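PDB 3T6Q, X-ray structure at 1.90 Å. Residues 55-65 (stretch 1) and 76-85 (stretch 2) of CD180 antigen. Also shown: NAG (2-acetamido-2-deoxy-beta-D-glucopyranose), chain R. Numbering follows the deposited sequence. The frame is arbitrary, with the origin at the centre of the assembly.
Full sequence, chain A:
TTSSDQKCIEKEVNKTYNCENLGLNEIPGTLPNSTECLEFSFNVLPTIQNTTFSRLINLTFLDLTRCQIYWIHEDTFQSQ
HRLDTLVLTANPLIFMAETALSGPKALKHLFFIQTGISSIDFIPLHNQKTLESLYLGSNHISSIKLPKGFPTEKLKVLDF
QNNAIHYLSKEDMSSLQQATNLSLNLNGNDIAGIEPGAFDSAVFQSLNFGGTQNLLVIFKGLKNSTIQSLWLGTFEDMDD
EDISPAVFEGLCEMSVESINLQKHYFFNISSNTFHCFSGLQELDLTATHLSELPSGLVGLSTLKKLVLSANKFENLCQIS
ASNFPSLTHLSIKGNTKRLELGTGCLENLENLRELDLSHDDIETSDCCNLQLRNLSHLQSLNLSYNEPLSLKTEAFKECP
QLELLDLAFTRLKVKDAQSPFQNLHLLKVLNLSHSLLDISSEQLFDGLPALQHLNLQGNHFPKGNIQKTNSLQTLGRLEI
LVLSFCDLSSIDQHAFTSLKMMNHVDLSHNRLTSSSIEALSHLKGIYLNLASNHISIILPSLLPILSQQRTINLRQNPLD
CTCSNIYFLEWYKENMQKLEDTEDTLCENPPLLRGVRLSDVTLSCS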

# COMPACT_ATOMS: atom_id res chain seq x y z
N ARG A 55 -30.20 8.54 -8.88
CA ARG A 55 -31.29 8.19 -9.79
C ARG A 55 -31.27 6.73 -10.31
O ARG A 55 -32.29 6.25 -10.82
CB ARG A 55 -31.41 9.21 -10.92
CG ARG A 55 -30.36 9.09 -11.97
CD ARG A 55 -30.69 10.03 -13.10
NE ARG A 55 -29.67 9.96 -14.12
CZ ARG A 55 -29.70 9.10 -15.13
NH1 ARG A 55 -28.71 9.11 -16.01
NH2 ARG A 55 -30.71 8.26 -15.26
N LEU A 56 -30.14 6.03 -10.16
CA LEU A 56 -29.98 4.65 -10.65
C LEU A 56 -30.46 3.64 -9.59
O LEU A 56 -29.68 2.91 -8.93
CB LEU A 56 -28.52 4.38 -11.10
CG LEU A 56 -28.04 5.32 -12.20
CD1 LEU A 56 -26.62 4.95 -12.67
CD2 LEU A 56 -28.99 5.39 -13.40
N ILE A 57 -31.78 3.61 -9.41
CA ILE A 57 -32.38 2.89 -8.29
C ILE A 57 -32.35 1.36 -8.50
O ILE A 57 -32.48 0.60 -7.54
CB ILE A 57 -33.85 3.34 -8.06
CG1 ILE A 57 -34.66 3.18 -9.35
CG2 ILE A 57 -33.90 4.77 -7.49
CD1 ILE A 57 -36.16 3.38 -9.15
N ASN A 58 -32.22 0.94 -9.75
CA ASN A 58 -32.30 -0.48 -10.09
C ASN A 58 -30.94 -1.19 -10.28
O ASN A 58 -30.91 -2.32 -10.77
CB ASN A 58 -33.14 -0.65 -11.36
CG ASN A 58 -34.65 -0.72 -11.07
OD1 ASN A 58 -35.11 -0.53 -9.96
ND2 ASN A 58 -35.40 -1.05 -12.09
N LEU A 59 -29.82 -0.54 -9.91
CA LEU A 59 -28.49 -1.16 -10.07
C LEU A 59 -28.41 -2.44 -9.26
O LEU A 59 -28.77 -2.46 -8.06
CB LEU A 59 -27.37 -0.21 -9.61
CG LEU A 59 -27.07 1.01 -10.48
CD1 LEU A 59 -25.98 1.89 -9.89
CD2 LEU A 59 -26.76 0.60 -11.93
N THR A 60 -27.99 -3.53 -9.91
CA THR A 60 -27.63 -4.74 -9.15
C THR A 60 -26.09 -5.00 -9.16
O THR A 60 -25.58 -5.72 -8.31
CB THR A 60 -28.37 -5.99 -9.71
OG1 THR A 60 -27.91 -6.25 -11.03
CG2 THR A 60 -29.91 -5.73 -9.78
N PHE A 61 -25.40 -4.41 -10.12
CA PHE A 61 -23.94 -4.58 -10.33
C PHE A 61 -23.36 -3.19 -10.63
O PHE A 61 -23.77 -2.55 -11.58
CB PHE A 61 -23.67 -5.53 -11.54
CG PHE A 61 -22.18 -5.74 -11.85
CD1 PHE A 61 -21.50 -4.86 -12.71
CD2 PHE A 61 -21.47 -6.78 -11.26
CE1 PHE A 61 -20.15 -5.03 -12.99
CE2 PHE A 61 -20.11 -6.95 -11.52
CZ PHE A 61 -19.46 -6.07 -12.39
N LEU A 62 -22.39 -2.75 -9.85
CA LEU A 62 -21.75 -1.46 -10.11
C LEU A 62 -20.22 -1.61 -9.97
O LEU A 62 -19.73 -1.93 -8.91
CB LEU A 62 -22.27 -0.41 -9.10
CG LEU A 62 -21.64 1.01 -9.12
CD1 LEU A 62 -21.82 1.61 -10.49
CD2 LEU A 62 -22.23 1.86 -8.01
N ASP A 63 -19.48 -1.37 -11.04
CA ASP A 63 -18.03 -1.50 -11.01
C ASP A 63 -17.37 -0.10 -11.16
O ASP A 63 -17.42 0.53 -12.23
CB ASP A 63 -17.62 -2.42 -12.16
CG ASP A 63 -16.10 -2.76 -12.18
OD1 ASP A 63 -15.31 -2.27 -11.34
OD2 ASP A 63 -15.72 -3.55 -13.07
N LEU A 64 -16.74 0.33 -10.08
CA LEU A 64 -16.01 1.60 -9.98
C LEU A 64 -14.44 1.36 -9.88
O LEU A 64 -13.71 2.17 -9.32
CB LEU A 64 -16.53 2.34 -8.76
CG LEU A 64 -18.04 2.69 -8.81
CD1 LEU A 64 -18.53 3.09 -7.42
CD2 LEU A 64 -18.34 3.75 -9.84
N THR A 65 -13.97 0.25 -10.45
CA THR A 65 -12.54 -0.09 -10.48
C THR A 65 -11.70 1.08 -11.00
O THR A 65 -12.00 1.63 -12.06
CB THR A 65 -12.29 -1.30 -11.40
OG1 THR A 65 -12.84 -2.46 -10.80
CG2 THR A 65 -10.76 -1.51 -11.67
N THR A 76 -23.64 7.68 0.04
CA THR A 76 -23.26 7.58 -1.37
C THR A 76 -24.15 6.58 -2.19
O THR A 76 -24.48 6.81 -3.39
CB THR A 76 -21.75 7.19 -1.51
OG1 THR A 76 -20.93 8.29 -1.04
CG2 THR A 76 -21.41 6.89 -2.94
N PHE A 77 -24.49 5.47 -1.55
CA PHE A 77 -25.21 4.35 -2.23
C PHE A 77 -26.66 4.26 -1.77
O PHE A 77 -27.27 3.18 -1.76
CB PHE A 77 -24.45 3.03 -2.01
CG PHE A 77 -23.07 3.07 -2.61
CD1 PHE A 77 -21.95 3.16 -1.80
CD2 PHE A 77 -22.92 3.11 -4.00
CE1 PHE A 77 -20.67 3.24 -2.37
CE2 PHE A 77 -21.64 3.18 -4.58
CZ PHE A 77 -20.53 3.25 -3.76
N GLN A 78 -27.21 5.42 -1.39
CA GLN A 78 -28.54 5.46 -0.74
C GLN A 78 -29.63 4.84 -1.57
O GLN A 78 -30.53 4.27 -1.01
CB GLN A 78 -28.95 6.90 -0.31
CG GLN A 78 -29.10 7.86 -1.47
CD GLN A 78 -29.40 9.28 -1.01
OE1 GLN A 78 -29.40 9.57 0.18
NE2 GLN A 78 -29.65 10.17 -1.96
N SER A 79 -29.57 4.97 -2.91
CA SER A 79 -30.67 4.47 -3.75
C SER A 79 -30.46 3.07 -4.31
O SER A 79 -31.29 2.58 -5.10
CB SER A 79 -30.95 5.40 -4.93
OG SER A 79 -31.25 6.72 -4.52
N GLN A 80 -29.34 2.43 -3.94
CA GLN A 80 -28.94 1.13 -4.52
C GLN A 80 -29.44 -0.02 -3.61
O GLN A 80 -28.67 -0.86 -3.16
CB GLN A 80 -27.40 1.08 -4.69
CG GLN A 80 -26.92 1.72 -5.99
CD GLN A 80 -27.08 3.23 -5.98
OE1 GLN A 80 -26.44 3.92 -5.17
NE2 GLN A 80 -27.90 3.75 -6.88
N HIS A 81 -30.75 -0.03 -3.37
CA HIS A 81 -31.41 -1.00 -2.52
C HIS A 81 -31.27 -2.40 -3.11
O HIS A 81 -31.27 -3.39 -2.37
CB HIS A 81 -32.92 -0.60 -2.40
CG HIS A 81 -33.17 0.65 -1.54
ND1 HIS A 81 -34.29 0.80 -0.78
CD2 HIS A 81 -32.41 1.81 -1.34
CE1 HIS A 81 -34.24 1.98 -0.11
NE2 HIS A 81 -33.09 2.61 -0.47
N ARG A 82 -31.15 -2.50 -4.44
CA ARG A 82 -31.09 -3.81 -5.10
C ARG A 82 -29.63 -4.25 -5.40
O ARG A 82 -29.39 -5.26 -6.05
CB ARG A 82 -31.96 -3.82 -6.37
CG ARG A 82 -33.45 -3.51 -6.12
CD ARG A 82 -34.39 -4.25 -7.08
NE ARG A 82 -34.04 -3.99 -8.48
CZ ARG A 82 -33.60 -4.89 -9.37
NH1 ARG A 82 -33.46 -6.18 -9.04
NH2 ARG A 82 -33.29 -4.50 -10.60
N LEU A 83 -28.64 -3.52 -4.89
CA LEU A 83 -27.24 -3.77 -5.27
C LEU A 83 -26.76 -5.14 -4.77
O LEU A 83 -26.89 -5.46 -3.58
CB LEU A 83 -26.34 -2.69 -4.68
CG LEU A 83 -25.33 -1.97 -5.58
CD1 LEU A 83 -24.12 -1.58 -4.75
CD2 LEU A 83 -24.94 -2.63 -6.87
N ASP A 84 -26.25 -5.94 -5.70
CA ASP A 84 -25.73 -7.29 -5.38
C ASP A 84 -24.17 -7.30 -5.29
O ASP A 84 -23.62 -7.89 -4.37
CB ASP A 84 -26.22 -8.26 -6.46
CG ASP A 84 -25.83 -9.71 -6.18
OD1 ASP A 84 -26.19 -10.24 -5.11
OD2 ASP A 84 -25.19 -10.34 -7.04
N THR A 85 -23.50 -6.62 -6.23
CA THR A 85 -22.01 -6.61 -6.32
C THR A 85 -21.58 -5.16 -6.42
O THR A 85 -22.13 -4.40 -7.22
CB THR A 85 -21.53 -7.38 -7.58
OG1 THR A 85 -21.88 -8.75 -7.40
CG2 THR A 85 -19.97 -7.31 -7.80
C1 NAG R . -27.66 15.20 -0.51
C2 NAG R . -29.13 15.50 -0.85
C3 NAG R . -29.44 16.99 -0.56
C4 NAG R . -28.85 17.52 0.76
C5 NAG R . -27.37 17.16 0.77
C6 NAG R . -26.57 17.68 1.96
C7 NAG R . -29.97 13.86 -2.50
C8 NAG R . -30.27 13.52 -3.92
N2 NAG R . -29.47 15.08 -2.21
O3 NAG R . -30.83 17.13 -0.46
O4 NAG R . -29.06 18.91 0.87
O5 NAG R . -27.30 15.75 0.76
O6 NAG R . -26.99 17.00 3.11
O7 NAG R . -30.20 12.98 -1.66
O HOH W 1 -30.30 -0.63 -6.70

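Neighbouring repeats of a solenoid must satisfy the polar backbone of their loops while keeping apolar side chains packed inside, and these two segments of CD180 antigen illustrate how both ends are met. Stretch 2 enters through Phe-77, whose ring is approached near its plane by two leucines: CD2 of Leu-62 lies 3.7 Å from CE2 of Phe-77, and CD1 of Leu-64 lies 4.2 Å from its CZ. Gln-78 turns to the glycan instead, its NE2 donating to O7 of NAG at 2.9 Å.

The type I turn from Phe-77 to Gln-80 brings Ser-79 against Ile-57, where the CA of Ile-57 makes a CA-H...O contact of 3.4 Å with O of Ser-79. Gln-80 is buried, and its amide answers a carbonyl that the turn from Leu-56 to Leu-59 leaves available: NE2 of Gln-80 donates to O of Leu-56 at 2.8 Å. A second turn, Gln-80 to Leu-83, follows. Here a water bridges the loops, donating to O of Ile-57 (2.6 Å) and O of Leu-59 (2.7 Å) and accepting from N of Arg-82 (3.1 Å). The exposed Arg-82 then lays one face of its guanidinium over CG2 of Thr-60, which approaches NH1 of Arg-82 to 3.7 Å.

Leu-83 sends CD2 back to the apolar side, 4.1 Å from CB of Leu-62. Beyond it the backbones pair directly. O of Thr-60 accepts twice, from N of Asp-84 at 2.7 Å and from N of Thr-85 at 3.1 Å; N of Leu-62 returns a bond to O of Thr-85 at 3.1 Å. The two bonds to Thr-85 flank Phe-61 and define a parallel bridge, which places both side chains on the same sheet face, with CD2 of Phe-61 3.7 Å from CB of Thr-85.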